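Local coordinates for protein muconate lactonizing enzyme (Corynebacterium glutamicum, PDB 3I4K) that belongs to the enolase superfamily, pairing an alpha+beta capping domain with a TIM-type barrel that holds a magnesium ion, at residues A[6-11]-A[81-87]; A[12-16]-A[70-74]; A[50-56]-A[304-310]; A[92-96]-A[110-114]. All blocks are in the same frame, centred on the assembly; numbering follows the deposited sequence.

Interaction 1: A[6-11]-A[81-87]; sequences LTIQKV and LIGRAVS
This is a backbone-to-backbone contact at the outer end of the N-terminal capping domain of an enolase-superfamily fold: the start of strand 8-25 is held by the loop joining helices 66-81 and 89-99. L81 to R84 form a type II beta turn, with I82 at phi/psi -48/127 and G83 at 87/9, where a CB would be jammed against the preceding carbonyl; R84 N closes it weakly on L81 O (3.1 Å). T7 and A85 make a single beta bridge, their CA atoms 4.0 Å apart. Three hydrogen bonds cross: V86 N to L6 O (3.2 Å), I8 N to R84 O (2.8 Å, the place of this oxygen being less sure) and G83 N to I8 O (2.9 Å). I8 O also receives a CA-H...O contact from I82 CA at 3.6 Å. I8, with chi1 m and chi2 p, points its CA-CB bond toward the loop; its CG2 lies 4.2 Å from L81 CB. L6, with chi1 t, brings CG to 3.6 Å from V86 CG1. The CA-CB bond of R84 points away, and its guanidinium forms salt bridges with D95 and E88. On the strand, Q9 and K10 both face H42 in a classic beta bulge, beyond which V11 turns back toward the loop and sets CG1 3.8 Å from L81 CD2.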
loop_
_atom_site.group_PDB
_atom_site.type_symbol
_atom_site.label_atom_id
_atom_site.label_comp_id
_atom_site.label_asym_id
_atom_site.label_seq_id
_atom_site.Cartn_x
_atom_site.Cartn_y
_atom_site.Cartn_z
ATOM N N LEU A 6 -20.594 12.839 9.581
ATOM C CA LEU A 6 -19.596 11.804 9.811
ATOM C C LEU A 6 -18.414 12.472 10.507
ATOM O O LEU A 6 -17.339 11.889 10.650
ATOM C CB LEU A 6 -19.172 11.210 8.465
ATOM C CG LEU A 6 -18.615 9.788 8.394
ATOM C CD1 LEU A 6 -19.596 8.806 9.014
ATOM C CD2 LEU A 6 -18.359 9.435 6.930
ATOM N N THR A 7 -18.644 13.706 10.943
ATOM C CA THR A 7 -17.640 14.512 11.626
ATOM C C THR A 7 -17.171 13.884 12.945
ATOM O O THR A 7 -17.909 13.125 13.574
ATOM C CB THR A 7 -18.201 15.921 11.923
ATOM O OG1 THR A 7 -18.689 16.508 10.707
ATOM C CG2 THR A 7 -17.125 16.816 12.509
ATOM N N ILE A 8 -15.937 14.194 13.342
ATOM C CA ILE A 8 -15.370 13.691 14.593
ATOM C C ILE A 8 -15.583 14.767 15.652
ATOM O O ILE A 8 -14.978 15.841 15.586
ATOM C CB ILE A 8 -13.843 13.408 14.477
ATOM C CG1 ILE A 8 -13.596 12.117 13.701
ATOM C CG2 ILE A 8 -13.226 13.271 15.864
ATOM C CD1 ILE A 8 -14.071 12.156 12.288
ATOM N N GLN A 9 -16.438 14.471 16.625
ATOM C CA GLN A 9 -16.748 15.429 17.680
ATOM C C GLN A 9 -15.757 15.358 18.825
ATOM O O GLN A 9 -15.353 16.383 19.374
ATOM C CB GLN A 9 -18.154 15.179 18.239
ATOM C CG GLN A 9 -19.251 15.070 17.191
ATOM C CD GLN A 9 -19.380 16.317 16.331
ATOM O OE1 GLN A 9 -19.714 17.398 16.823
ATOM N NE2 GLN A 9 -19.114 16.171 15.036
ATOM N N LYS A 10 -15.358 14.144 19.181
ATOM C CA LYS A 10 -14.452 13.971 20.302
ATOM C C LYS A 10 -13.605 12.703 20.207
ATOM O O LYS A 10 -13.984 11.733 19.552
ATOM C CB LYS A 10 -15.291 13.962 21.590
ATOM C CG LYS A 10 -14.538 13.716 22.888
ATOM C CD LYS A 10 -15.500 13.665 24.082
ATOM C CE LYS A 10 -16.551 12.569 23.919
ATOM N NZ LYS A 10 -17.487 12.480 25.082
ATOM N N VAL A 11 -12.449 12.733 20.862
ATOM C CA VAL A 11 -11.538 11.595 20.906
ATOM C C VAL A 11 -11.052 11.463 22.345
ATOM O O VAL A 11 -10.500 12.409 22.903
ATOM C CB VAL A 11 -10.312 11.805 19.992
ATOM C CG1 VAL A 11 -10.696 11.616 18.534
ATOM C CG2 VAL A 11 -9.771 13.190 20.194
ATOM N N LEU A 81 -7.839 15.810 14.654
ATOM C CA LEU A 81 -9.030 15.148 14.130
ATOM C C LEU A 81 -10.338 15.918 14.303
ATOM O O LEU A 81 -11.183 15.941 13.405
ATOM C CB LEU A 81 -9.205 13.782 14.791
ATOM C CG LEU A 81 -8.217 12.651 14.524
ATOM C CD1 LEU A 81 -6.804 13.072 14.882
ATOM C CD2 LEU A 81 -8.648 11.457 15.340
ATOM N N ILE A 82 -10.502 16.530 15.471
ATOM C CA ILE A 82 -11.716 17.263 15.815
ATOM C C ILE A 82 -12.220 18.244 14.765
ATOM O O ILE A 82 -11.480 19.102 14.282
ATOM C CB ILE A 82 -11.531 17.996 17.160
ATOM C CG1 ILE A 82 -11.250 16.966 18.254
ATOM C CG2 ILE A 82 -12.781 18.803 17.505
ATOM C CD1 ILE A 82 -10.900 17.564 19.584
ATOM N N GLY A 83 -13.493 18.099 14.414
ATOM C CA GLY A 83 -14.098 18.977 13.430
ATOM C C GLY A 83 -13.918 18.525 11.995
ATOM O O GLY A 83 -14.253 19.267 11.069
ATOM N N ARG A 84 -13.397 17.316 11.802
ATOM C CA ARG A 84 -13.180 16.785 10.455
ATOM C C ARG A 84 -13.906 15.466 10.261
ATOM O O ARG A 84 -14.143 14.741 11.223
ATOM C CB ARG A 84 -11.683 16.590 10.196
ATOM C CG ARG A 84 -10.885 17.877 10.265
ATOM C CD ARG A 84 -9.401 17.640 10.059
ATOM N NE ARG A 84 -9.093 17.197 8.702
ATOM C CZ ARG A 84 -7.858 16.992 8.255
ATOM N NH1 ARG A 84 -6.822 17.193 9.063
ATOM N NH2 ARG A 84 -7.656 16.591 7.007
ATOM N N ALA A 85 -14.263 15.160 9.017
ATOM C CA ALA A 85 -14.959 13.914 8.711
ATOM C C ALA A 85 -13.981 12.747 8.823
ATOM O O ALA A 85 -12.826 12.858 8.417
ATOM C CB ALA A 85 -15.549 13.972 7.302
ATOM N N VAL A 86 -14.443 11.629 9.371
ATOM C CA VAL A 86 -13.595 10.457 9.531
ATOM C C VAL A 86 -13.243 9.903 8.149
ATOM O O VAL A 86 -12.308 9.112 8.004
ATOM C CB VAL A 86 -14.306 9.363 10.370
ATOM C CG1 VAL A 86 -15.364 8.676 9.540
ATOM C CG2 VAL A 86 -13.291 8.349 10.893
ATOM N N SER A 87 -13.996 10.332 7.139
ATOM C CA SER A 87 -13.769 9.892 5.772
ATOM C C SER A 87 -12.570 10.622 5.162
ATOM O O SER A 87 -12.276 10.472 3.981
ATOM C CB SER A 87 -15.026 10.124 4.917
ATOM O OG SER A 87 -15.313 11.505 4.768
#

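Interaction 2: A[12-16]-A[70-74]; sequences ESRIL and KALVD
Strand 12-16 and helix 70-74 run antiparallel, their axes 169° apart in direction and 8.9 Å apart at closest approach, with S13 and K70 nearest in register (CA-CA 6.5 Å). Polar bonds dominate. The extended K70 side chain (chi1 to chi3 t, chi4 p) carries NZ to the strand, where it donates to S13 O at 2.7 Å and to S13 OG at 2.8 Å. S13, chi1 p, in turn donates from OG to D74 OD1 at 2.6 Å. A salt bridge one helical turn long, K70 NZ to D74 OD2 at 2.8 Å, completes the network, so the lysine charge is balanced within the helix while it grips the strand. Apolar contact is slight: I15 CG1 rests 3.8 Å from K70 CD, and S13 CB is 4.4 Å from V73 CG1. The pairing lays helix 66-81 along an outermost strand of the three-stranded antiparallel sheet of the capping domain. Next in that sheet comes strand 30-43, whose L37 touches S13, I15 and K70, while R14 packs on helix 366-372.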
loop_
_atom_site.group_PDB
_atom_site.type_symbol
_atom_site.label_atom_id
_atom_site.label_comp_id
_atom_site.label_asym_id
_atom_site.label_seq_id
_atom_site.Cartn_x
_atom_site.Cartn_y
_atom_site.Cartn_z
ATOM N N GLU A 12 -11.268 10.297 22.947
ATOM C CA GLU A 12 -10.849 10.061 24.325
ATOM C C GLU A 12 -9.817 8.945 24.387
ATOM O O GLU A 12 -9.778 8.085 23.512
ATOM C CB GLU A 12 -12.043 9.660 25.197
ATOM C CG GLU A 12 -13.222 10.623 25.181
ATOM C CD GLU A 12 -14.334 10.188 26.129
ATOM O OE1 GLU A 12 -14.737 9.003 26.074
ATOM O OE2 GLU A 12 -14.803 11.033 26.924
ATOM N N SER A 13 -8.994 8.956 25.432
ATOM C CA SER A 13 -7.971 7.931 25.615
ATOM C C SER A 13 -7.980 7.433 27.055
ATOM O O SER A 13 -7.873 8.221 27.996
ATOM C CB SER A 13 -6.583 8.486 25.268
ATOM O OG SER A 13 -6.219 9.559 26.121
ATOM N N ARG A 14 -8.111 6.122 27.220
ATOM C CA ARG A 14 -8.139 5.523 28.545
ATOM C C ARG A 14 -7.009 4.520 28.720
ATOM O O ARG A 14 -6.794 3.660 27.863
ATOM C CB ARG A 14 -9.467 4.794 28.784
ATOM C CG ARG A 14 -10.707 5.672 28.762
ATOM C CD ARG A 14 -11.967 4.832 28.971
ATOM N NE ARG A 14 -13.159 5.667 29.101
ATOM C CZ ARG A 14 -13.668 6.412 28.123
ATOM N NH1 ARG A 14 -13.096 6.433 26.926
ATOM N NH2 ARG A 14 -14.749 7.149 28.345
ATOM N N ILE A 15 -6.293 4.625 29.836
ATOM C CA ILE A 15 -5.216 3.692 30.117
ATOM C C ILE A 15 -5.827 2.498 30.837
ATOM O O ILE A 15 -6.469 2.655 31.876
ATOM C CB ILE A 15 -4.138 4.318 31.021
ATOM C CG1 ILE A 15 -3.469 5.489 30.297
ATOM C CG2 ILE A 15 -3.124 3.259 31.422
ATOM C CD1 ILE A 15 -2.368 6.158 31.097
ATOM N N LEU A 16 -5.642 1.308 30.279
ATOM C CA LEU A 16 -6.182 0.103 30.884
ATOM C C LEU A 16 -5.079 -0.847 31.321
ATOM O O LEU A 16 -4.160 -1.146 30.551
ATOM C CB LEU A 16 -7.099 -0.625 29.899
ATOM C CG LEU A 16 -8.210 0.186 29.236
ATOM C CD1 LEU A 16 -9.120 -0.773 28.499
ATOM C CD2 LEU A 16 -8.992 0.986 30.271
ATOM N N LYS A 70 -0.513 8.597 25.709
ATOM C CA LYS A 70 -1.663 9.393 26.111
ATOM C C LYS A 70 -1.301 10.873 26.037
ATOM O O LYS A 70 -2.100 11.693 25.595
ATOM C CB LYS A 70 -2.112 9.014 27.528
ATOM C CG LYS A 70 -3.389 9.723 27.982
ATOM C CD LYS A 70 -3.923 9.139 29.286
ATOM C CE LYS A 70 -5.067 9.974 29.841
ATOM N NZ LYS A 70 -6.184 10.126 28.859
ATOM N N ALA A 71 -0.088 11.221 26.450
ATOM C CA ALA A 71 0.324 12.616 26.399
ATOM C C ALA A 71 0.324 13.101 24.948
ATOM O O ALA A 71 -0.077 14.234 24.656
ATOM C CB ALA A 71 1.705 12.779 27.019
ATOM N N LEU A 72 0.756 12.241 24.032
ATOM C CA LEU A 72 0.791 12.621 22.625
ATOM C C LEU A 72 -0.597 12.602 21.972
ATOM O O LEU A 72 -0.959 13.534 21.246
ATOM C CB LEU A 72 1.773 11.720 21.859
ATOM C CG LEU A 72 3.252 12.016 22.164
ATOM C CD1 LEU A 72 4.155 10.979 21.495
ATOM C CD2 LEU A 72 3.593 13.421 21.677
ATOM N N VAL A 73 -1.374 11.555 22.233
ATOM C CA VAL A 73 -2.720 11.463 21.672
ATOM C C VAL A 73 -3.567 12.625 22.191
ATOM O O VAL A 73 -4.141 13.383 21.407
ATOM C CB VAL A 73 -3.419 10.141 22.064
ATOM C CG1 VAL A 73 -4.877 10.176 21.617
ATOM C CG2 VAL A 73 -2.699 8.955 21.422
ATOM N N ASP A 74 -3.624 12.778 23.511
ATOM C CA ASP A 74 -4.411 13.850 24.110
ATOM C C ASP A 74 -3.957 15.254 23.736
ATOM O O ASP A 74 -4.736 16.045 23.209
ATOM C CB ASP A 74 -4.421 13.724 25.640
ATOM C CG ASP A 74 -5.227 12.533 26.122
ATOM O OD1 ASP A 74 -6.025 11.992 25.326
ATOM O OD2 ASP A 74 -5.077 12.145 27.299
#

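Interaction 3: A[50-56]-A[304-310]; sequences YGEGVVP and SLEGPIG
The end of strand 48-53 of the capping domain, with the residues that follow it, and the loop leading into helix 308-320 of the barrel domain run past each other in opposite directions, with CA pairs P56-S304 (5.0 Å), V54-E306 (6.3 Å) and E52-G310 (5.3 Å). S304 comes first: its O lies 3.5 Å from P56 N, and its CB is 3.8 Å from V54 O. Its own N is bound by E306 OE2 at 3.0 Å, folding the loop back on itself. L305, at a left-handed phi/psi of 64/52, sets CD2 4.1 Å from P56 CB. E306 packs CG 3.9 Å from V54 CG1, while its carboxylate also reaches T277. G307, the N-cap residue, gives its N to E52 OE1 at 2.8 Å; a CB there would strike E52 OE2. P308 begins the helix. I309, with chi1 and chi2 both m, directs its CA-CB bond at the strand, CG2 lying 3.7 Å from Y50 O and CD1 4.1 Å from Y50 CB. G310 donates N to E52 OE2 at 2.9 Å, and its lack of a CB leaves room for that carboxylate. E52, chi1 m and chi2 t, thus lays both oxygens across the first turn of the helix, and Y340 OH also bonds to OE2. A buried acidic group satisfied by N-terminal amides, which the helix dipole favours, ties the two domains together.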
loop_
_atom_site.group_PDB
_atom_site.type_symbol
_atom_site.label_atom_id
_atom_site.label_comp_id
_atom_site.label_asym_id
_atom_site.label_seq_id
_atom_site.Cartn_x
_atom_site.Cartn_y
_atom_site.Cartn_z
ATOM N N TYR A 50 -12.869 2.366 18.134
ATOM C CA TYR A 50 -11.811 2.106 19.107
ATOM C C TYR A 50 -10.476 1.655 18.524
ATOM O O TYR A 50 -10.425 0.912 17.540
ATOM C CB TYR A 50 -12.290 1.063 20.116
ATOM C CG TYR A 50 -13.453 1.530 20.952
ATOM C CD1 TYR A 50 -13.271 2.461 21.974
ATOM C CD2 TYR A 50 -14.745 1.069 20.702
ATOM C CE1 TYR A 50 -14.343 2.922 22.725
ATOM C CE2 TYR A 50 -15.827 1.525 21.446
ATOM C CZ TYR A 50 -15.620 2.451 22.458
ATOM O OH TYR A 50 -16.684 2.903 23.208
ATOM N N GLY A 51 -9.399 2.112 19.160
ATOM C CA GLY A 51 -8.051 1.765 18.742
ATOM C C GLY A 51 -7.169 1.633 19.969
ATOM O O GLY A 51 -7.461 2.237 21.003
ATOM N N GLU A 52 -6.091 0.857 19.865
ATOM C CA GLU A 52 -5.184 0.646 20.992
ATOM C C GLU A 52 -3.782 1.249 20.889
ATOM O O GLU A 52 -3.095 1.092 19.881
ATOM C CB GLU A 52 -5.033 -0.854 21.270
ATOM C CG GLU A 52 -6.220 -1.505 21.980
ATOM C CD GLU A 52 -5.958 -2.954 22.336
ATOM O OE1 GLU A 52 -4.777 -3.350 22.388
ATOM O OE2 GLU A 52 -6.923 -3.701 22.583
ATOM N N GLY A 53 -3.370 1.941 21.949
ATOM C CA GLY A 53 -2.028 2.494 22.022
ATOM C C GLY A 53 -1.351 1.485 22.937
ATOM O O GLY A 53 -1.483 1.568 24.160
ATOM N N VAL A 54 -0.624 0.531 22.358
ATOM C CA VAL A 54 -0.017 -0.525 23.157
ATOM C C VAL A 54 1.337 -1.059 22.672
ATOM O O VAL A 54 1.543 -1.250 21.475
ATOM C CB VAL A 54 -1.013 -1.712 23.240
ATOM C CG1 VAL A 54 -1.387 -2.168 21.828
ATOM C CG2 VAL A 54 -0.423 -2.859 24.029
ATOM N N VAL A 55 2.242 -1.292 23.622
ATOM C CA VAL A 55 3.575 -1.837 23.359
ATOM C C VAL A 55 3.724 -3.086 24.225
ATOM O O VAL A 55 2.981 -3.270 25.182
ATOM C CB VAL A 55 4.704 -0.850 23.729
ATOM C CG1 VAL A 55 4.685 0.342 22.790
ATOM C CG2 VAL A 55 4.555 -0.398 25.186
ATOM N N PRO A 56 4.695 -3.956 23.907
ATOM C CA PRO A 56 4.915 -5.189 24.672
ATOM C C PRO A 56 5.391 -4.986 26.105
ATOM O O PRO A 56 6.587 -5.103 26.379
ATOM C CB PRO A 56 5.965 -5.936 23.840
ATOM C CG PRO A 56 5.828 -5.345 22.473
ATOM C CD PRO A 56 5.611 -3.897 22.755
ATOM N N SER A 304 2.076 -6.941 19.295
ATOM C CA SER A 304 2.741 -6.121 20.291
ATOM C C SER A 304 2.013 -6.469 21.588
ATOM O O SER A 304 2.013 -5.688 22.546
ATOM C CB SER A 304 2.550 -4.640 19.974
ATOM O OG SER A 304 3.297 -4.269 18.834
ATOM N N LEU A 305 1.403 -7.657 21.591
ATOM C CA LEU A 305 0.609 -8.148 22.713
ATOM C C LEU A 305 -0.591 -7.228 22.883
ATOM O O LEU A 305 -0.856 -6.715 23.976
ATOM C CB LEU A 305 1.430 -8.195 24.005
ATOM C CG LEU A 305 2.141 -9.507 24.357
ATOM C CD1 LEU A 305 2.103 -10.512 23.205
ATOM C CD2 LEU A 305 3.573 -9.174 24.748
ATOM N N GLU A 306 -1.305 -7.015 21.781
ATOM C CA GLU A 306 -2.494 -6.168 21.788
ATOM C C GLU A 306 -3.617 -6.844 22.552
ATOM O O GLU A 306 -3.643 -8.074 22.684
ATOM C CB GLU A 306 -3.010 -5.907 20.363
ATOM C CG GLU A 306 -2.079 -5.121 19.444
ATOM C CD GLU A 306 -1.006 -5.981 18.804
ATOM O OE1 GLU A 306 -1.015 -7.213 19.010
ATOM O OE2 GLU A 306 -0.156 -5.418 18.087
ATOM N N GLY A 307 -4.541 -6.029 23.050
ATOM C CA GLY A 307 -5.694 -6.565 23.741
ATOM C C GLY A 307 -6.655 -7.020 22.652
ATOM O O GLY A 307 -6.247 -7.155 21.494
ATOM N N PRO A 308 -7.936 -7.261 22.973
ATOM C CA PRO A 308 -8.903 -7.703 21.961
ATOM C C PRO A 308 -9.108 -6.716 20.815
ATOM O O PRO A 308 -9.212 -7.119 19.661
ATOM C CB PRO A 308 -10.175 -7.931 22.777
ATOM C CG PRO A 308 -10.026 -6.942 23.910
ATOM C CD PRO A 308 -8.578 -7.136 24.290
ATOM N N ILE A 309 -9.164 -5.427 21.129
ATOM C CA ILE A 309 -9.357 -4.410 20.105
ATOM C C ILE A 309 -8.165 -4.370 19.143
ATOM O O ILE A 309 -8.333 -4.447 17.927
ATOM C CB ILE A 309 -9.548 -3.007 20.745
ATOM C CG1 ILE A 309 -10.966 -2.885 21.321
ATOM C CG2 ILE A 309 -9.315 -1.917 19.722
ATOM C CD1 ILE A 309 -12.073 -3.033 20.280
ATOM N N GLY A 310 -6.962 -4.257 19.701
ATOM C CA GLY A 310 -5.774 -4.194 18.871
ATOM C C GLY A 310 -5.576 -5.433 18.026
ATOM O O GLY A 310 -5.178 -5.343 16.859
#

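Interaction 4: A[92-96]-A[110-114]; sequences IMADL and VDVAM
Helices 92-96 and 110-114 pack nearly antiparallel, crossing at 164° with axes 11.4 Å apart at closest approach. This wide spacing is bridged by long side chains, and the two CA atoms nearest each other, M93 and D111, are 7.1 Å apart. M93, a selenomethionine with chi1 and chi2 m and chi3 p, is the main knob. Its CA-CB bond points sideways, but the chain curls across the gap so that CE settles between V110 and M114, one turn apart: 3.8 Å from V110 CG1 and 3.9 Å from M114 SE. M93 SE meanwhile lies over D111 CB at 3.8 Å. From the facing helix the selenomethionine M114 (chi1 m, chi2 t) reaches back, its CE 3.5 Å from I92 CD1. At the far end L96 CD1 meets V110 CG1 at 4.3 Å, a looser fit. The touching atoms are carbon and selenium; the carboxylate of D111 is engaged elsewhere, hydrogen-bonded to the backbone N of L282 and weakly to that of L283. L81 of helix 66-81 touches I92, V110 and M114, making this pair part of the three-helix layer of the capping domain.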
loop_
_atom_site.group_PDB
_atom_site.type_symbol
_atom_site.label_atom_id
_atom_site.label_comp_id
_atom_site.label_asym_id
_atom_site.label_seq_id
_atom_site.Cartn_x
_atom_site.Cartn_y
_atom_site.Cartn_z
ATOM N N ILE A 92 -5.931 13.079 7.283
ATOM C CA ILE A 92 -5.695 13.385 8.684
ATOM C C ILE A 92 -4.380 12.749 9.122
ATOM O O ILE A 92 -3.558 13.400 9.770
ATOM C CB ILE A 92 -6.867 12.878 9.550
ATOM C CG1 ILE A 92 -8.138 13.661 9.184
ATOM C CG2 ILE A 92 -6.541 13.032 11.024
ATOM C CD1 ILE A 92 -9.389 13.151 9.842
HETATM N N MSE A 93 -4.171 11.484 8.753
HETATM C CA MSE A 93 -2.934 10.796 9.113
HETATM C C MSE A 93 -1.742 11.582 8.581
HETATM O O MSE A 93 -0.716 11.698 9.247
HETATM C CB MSE A 93 -2.922 9.369 8.551
HETATM C CG MSE A 93 -3.976 8.457 9.160
HETATM SE SE MSE A 93 -3.852 8.334 11.104
HETATM C CE MSE A 93 -4.953 9.858 11.581
ATOM N N ALA A 94 -1.887 12.137 7.385
ATOM C CA ALA A 94 -0.813 12.925 6.792
ATOM C C ALA A 94 -0.586 14.200 7.600
ATOM O O ALA A 94 0.550 14.631 7.773
ATOM C CB ALA A 94 -1.143 13.273 5.349
ATOM N N ASP A 95 -1.660 14.804 8.106
ATOM C CA ASP A 95 -1.504 16.021 8.885
ATOM C C ASP A 95 -0.929 15.766 10.274
ATOM O O ASP A 95 -0.390 16.679 10.888
ATOM C CB ASP A 95 -2.836 16.770 9.008
ATOM C CG ASP A 95 -3.319 17.315 7.678
ATOM O OD1 ASP A 95 -2.486 17.823 6.897
ATOM O OD2 ASP A 95 -4.534 17.244 7.414
ATOM N N LEU A 96 -1.048 14.541 10.779
ATOM C CA LEU A 96 -0.498 14.249 12.095
ATOM C C LEU A 96 1.014 14.480 12.092
ATOM O O LEU A 96 1.578 14.958 13.075
ATOM C CB LEU A 96 -0.795 12.807 12.509
ATOM C CG LEU A 96 -2.265 12.395 12.626
ATOM C CD1 LEU A 96 -2.350 11.057 13.358
ATOM C CD2 LEU A 96 -3.051 13.474 13.384
ATOM N N VAL A 110 -4.846 6.165 16.880
ATOM C CA VAL A 110 -5.704 7.135 16.207
ATOM C C VAL A 110 -6.177 6.576 14.860
ATOM O O VAL A 110 -7.349 6.700 14.491
ATOM C CB VAL A 110 -4.966 8.472 15.967
ATOM C CG1 VAL A 110 -5.900 9.467 15.282
ATOM C CG2 VAL A 110 -4.469 9.037 17.287
ATOM N N ASP A 111 -5.258 5.947 14.139
ATOM C CA ASP A 111 -5.576 5.354 12.846
ATOM C C ASP A 111 -6.659 4.278 12.983
ATOM O O ASP A 111 -7.677 4.328 12.299
ATOM C CB ASP A 111 -4.296 4.762 12.229
ATOM C CG ASP A 111 -4.563 3.934 10.980
ATOM O OD1 ASP A 111 -5.186 2.859 11.103
ATOM O OD2 ASP A 111 -4.141 4.353 9.879
ATOM N N VAL A 112 -6.440 3.309 13.866
ATOM C CA VAL A 112 -7.400 2.229 14.057
ATOM C C VAL A 112 -8.762 2.721 14.544
ATOM O O VAL A 112 -9.794 2.228 14.096
ATOM C CB VAL A 112 -6.866 1.178 15.042
ATOM C CG1 VAL A 112 -7.959 0.168 15.377
ATOM C CG2 VAL A 112 -5.678 0.455 14.421
ATOM N N ALA A 113 -8.763 3.688 15.457
ATOM C CA ALA A 113 -10.012 4.241 15.976
ATOM C C ALA A 113 -10.809 4.854 14.828
ATOM O O ALA A 113 -12.021 4.678 14.748
ATOM C CB ALA A 113 -9.725 5.298 17.043
HETATM N N MSE A 114 -10.123 5.564 13.939
HETATM C CA MSE A 114 -10.781 6.186 12.800
HETATM C C MSE A 114 -11.333 5.156 11.821
HETATM O O MSE A 114 -12.418 5.336 11.264
HETATM C CB MSE A 114 -9.824 7.137 12.088
HETATM C CG MSE A 114 -9.586 8.410 12.870
HETATM SE SE MSE A 114 -8.883 9.822 11.774
HETATM C CE MSE A 114 -10.206 9.798 10.370
#

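How the interactions relate
Interactions 1, 2 and 4 join helices, loop and sheet within the capping domain, whereas interaction 3 fastens that domain to the barrel. Interactions 1 and 2 follow one another along strand 8-25, centres 17 Å apart. Interactions 1 and 4, centres 11 Å apart, touch directly: a salt bridge joins R84 NH1 to D95 OD2 at 2.8 Å, and in the apolar interior L81 CD2 lies 3.4 Å from V110 CG1. The reverse face of helix 110-114 then meets interaction 3, with V112 CG1 3.4 Å from Y50 O. Interaction 3 is also the one near the metal: the side chain of P56 is about 7 Å from the magnesium ion, held by D200, E226 and D251, and about 4 Å from a bound acetic acid.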